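Local structure of glutathione S-transferase (Bombyx mori, 3AY8) at residues Lys147-Val151 with Arg185-Cys190. The protein probably catalyses the conjugation of glutathione to electrophilic compounds, as a homodimeric cytosolic glutathione transferase of the silkworm. Numbering follows the deposited sequence.
Sequences KTKWV and RWIKDC
Trp-150 lays its indole against helix 181-190 at Asp-189 and Cys-190, and CE3, CZ3 and CH2 of its six-membered ring do the touching. CH2 comes to 3.3 Å from the backbone O of Asp-189, which lies at the ring edge near its plane, while CE3 approaches NE1 of Trp-186 at 3.8 Å. The two indoles meet obliquely, their planes 79° apart. Trp-150 reaches the helix although its CB points away from it, because CG sits beside the backbone N (chi1 -59°). Trp-186 has Val-151 CG1 over one face and SG of Cys-190, from its own helix, over the other, both offset toward the rim; its NE1 is satisfied by Asp-160 of helix 158-173. With an alanine here instead of Trp-150 the six-membered ring is gone, and a gap is likely to open beside Trp-186 and the CB of Asp-189.

The rest of the contact is polar. Arg-185, bent at chi3, swings NH2 onto Lys-149 O at 2.9 Å; the bond is nearly straight (163°) and in the guanidinium plane, but arrives above the carbonyl plane. NH2 also binds Leu-145 O in helix 128-147. The extended Lys-149 chain crosses Asp-189 at about a right angle, CE 3.3 Å from OD2.

One water accepts from Arg-185 NE and donates to Lys-149 O and Asp-189 OD2, satisfying that carboxylate oxygen and fastening the loop to helix 181-190 within the all-helical C-terminal domain; Lys-149 NZ, 4.3 Å from Asp-189 OD2 and too far for a salt bridge, probably adds only a mild electrostatic pull.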
loop_
_atom_site.group_PDB
_atom_site.type_symbol
_atom_site.label_atom_id
_atom_site.label_comp_id
_atom_site.label_asym_id
_atom_site.label_seq_id
_atom_site.Cartn_x
_atom_site.Cartn_y
_atom_site.Cartn_z
ATOM N N LYS A 147 -11.569 17.015 -8.808
ATOM C CA LYS A 147 -10.565 18.047 -9.040
ATOM C C LYS A 147 -9.936 17.930 -10.427
ATOM O O LYS A 147 -9.818 18.927 -11.145
ATOM C CB LYS A 147 -9.479 17.968 -7.961
ATOM C CG LYS A 147 -10.022 17.945 -6.537
ATOM C CD LYS A 147 -8.901 17.817 -5.503
ATOM C CE LYS A 147 -9.426 18.010 -4.086
ATOM N NZ LYS A 147 -10.331 16.904 -3.651
ATOM N N THR A 148 -9.542 16.711 -10.800
ATOM C CA THR A 148 -8.855 16.461 -12.075
ATOM C C THR A 148 -9.567 15.379 -12.897
ATOM O O THR A 148 -10.322 14.558 -12.343
ATOM C CB THR A 148 -7.378 16.026 -11.851
ATOM O OG1 THR A 148 -7.331 14.925 -10.941
ATOM C CG2 THR A 148 -6.526 17.166 -11.271
ATOM N N LYS A 149 -9.319 15.376 -14.207
ATOM C CA LYS A 149 -9.907 14.390 -15.118
ATOM C C LYS A 149 -9.516 12.943 -14.775
ATOM O O LYS A 149 -10.357 12.047 -14.801
ATOM C CB LYS A 149 -9.530 14.701 -16.571
ATOM C CG LYS A 149 -10.287 13.843 -17.583
ATOM C CD LYS A 149 -9.846 14.127 -19.009
ATOM C CE LYS A 149 -10.675 13.319 -20.004
ATOM N NZ LYS A 149 -10.078 13.349 -21.379
ATOM N N TRP A 150 -8.235 12.746 -14.473
ATOM C CA TRP A 150 -7.680 11.446 -14.082
ATOM C C TRP A 150 -7.347 11.477 -12.579
ATOM O O TRP A 150 -7.503 12.521 -11.950
ATOM C CB TRP A 150 -6.449 11.117 -14.942
ATOM C CG TRP A 150 -6.760 11.070 -16.428
ATOM C CD1 TRP A 150 -6.693 12.111 -17.315
ATOM C CD2 TRP A 150 -7.203 9.929 -17.184
ATOM N NE1 TRP A 150 -7.057 11.686 -18.580
ATOM C CE2 TRP A 150 -7.383 10.357 -18.524
ATOM C CE3 TRP A 150 -7.483 8.591 -16.856
ATOM C CZ2 TRP A 150 -7.804 9.487 -19.544
ATOM C CZ3 TRP A 150 -7.907 7.727 -17.865
ATOM C CH2 TRP A 150 -8.064 8.182 -19.194
ATOM N N VAL A 151 -6.921 10.350 -11.996
ATOM C CA VAL A 151 -6.819 10.261 -10.521
ATOM C C VAL A 151 -5.780 11.196 -9.895
ATOM O O VAL A 151 -5.954 11.643 -8.761
ATOM C CB VAL A 151 -6.572 8.809 -9.966
ATOM C CG1 VAL A 151 -7.716 7.861 -10.289
ATOM C CG2 VAL A 151 -5.237 8.255 -10.420
ATOM N N ARG A 185 -17.522 8.630 -14.809
ATOM C CA ARG A 185 -16.874 9.346 -15.911
ATOM C C ARG A 185 -15.479 8.764 -16.197
ATOM O O ARG A 185 -15.115 8.481 -17.346
ATOM C CB ARG A 185 -16.739 10.829 -15.557
ATOM C CG ARG A 185 -15.988 11.668 -16.614
ATOM C CD ARG A 185 -15.453 12.980 -16.038
ATOM N NE ARG A 185 -14.204 12.793 -15.291
ATOM C CZ ARG A 185 -13.986 13.183 -14.035
ATOM N NH1 ARG A 185 -14.941 13.799 -13.337
ATOM N NH2 ARG A 185 -12.800 12.963 -13.469
ATOM N N TRP A 186 -14.699 8.606 -15.137
ATOM C CA TRP A 186 -13.311 8.182 -15.258
ATOM C C TRP A 186 -13.194 6.758 -15.805
ATOM O O TRP A 186 -12.299 6.475 -16.601
ATOM C CB TRP A 186 -12.620 8.349 -13.898
ATOM C CG TRP A 186 -11.322 7.633 -13.707
ATOM C CD1 TRP A 186 -10.087 8.072 -14.063
ATOM C CD2 TRP A 186 -11.130 6.362 -13.064
ATOM N NE1 TRP A 186 -9.130 7.152 -13.690
ATOM C CE2 TRP A 186 -9.744 6.095 -13.073
ATOM C CE3 TRP A 186 -11.998 5.426 -12.479
ATOM C CZ2 TRP A 186 -9.198 4.925 -12.530
ATOM C CZ3 TRP A 186 -11.463 4.268 -11.934
ATOM C CH2 TRP A 186 -10.070 4.022 -11.969
ATOM N N ILE A 187 -14.106 5.878 -15.399
ATOM C CA ILE A 187 -14.045 4.471 -15.804
ATOM C C ILE A 187 -14.301 4.272 -17.308
ATOM O O ILE A 187 -13.770 3.340 -17.912
ATOM C CB ILE A 187 -14.957 3.566 -14.931
ATOM C CG1 ILE A 187 -14.548 2.097 -15.065
ATOM C CG2 ILE A 187 -16.426 3.768 -15.259
ATOM C CD1 ILE A 187 -13.357 1.723 -14.204
ATOM N N LYS A 188 -15.094 5.163 -17.906
ATOM C CA LYS A 188 -15.250 5.221 -19.370
ATOM C C LYS A 188 -13.979 5.746 -20.030
ATOM O O LYS A 188 -13.578 5.249 -21.071
ATOM C CB LYS A 188 -16.414 6.124 -19.765
ATOM C CG LYS A 188 -17.756 5.702 -19.233
ATOM C CD LYS A 188 -18.768 6.798 -19.532
ATOM C CE LYS A 188 -20.149 6.443 -18.992
ATOM N NZ LYS A 188 -20.951 7.684 -18.827
ATOM N N ASP A 189 -13.344 6.751 -19.431
ATOM C CA ASP A 189 -12.050 7.221 -19.941
ATOM C C ASP A 189 -10.962 6.145 -19.857
ATOM O O ASP A 189 -10.084 6.085 -20.720
ATOM C CB ASP A 189 -11.598 8.486 -19.223
ATOM C CG ASP A 189 -12.307 9.731 -19.731
ATOM O OD1 ASP A 189 -12.770 9.730 -20.894
ATOM O OD2 ASP A 189 -12.419 10.698 -18.955
ATOM N N CYS A 190 -11.021 5.303 -18.818
ATOM C CA CYS A 190 -10.070 4.194 -18.672
ATOM C C CYS A 190 -10.117 3.193 -19.843
ATOM O O CYS A 190 -9.118 2.555 -20.140
ATOM C CB CYS A 190 -10.246 3.477 -17.336
ATOM S SG CYS A 190 -9.672 4.441 -15.902
HETATM O O HOH W 1 -12.352 11.021 -16.289
#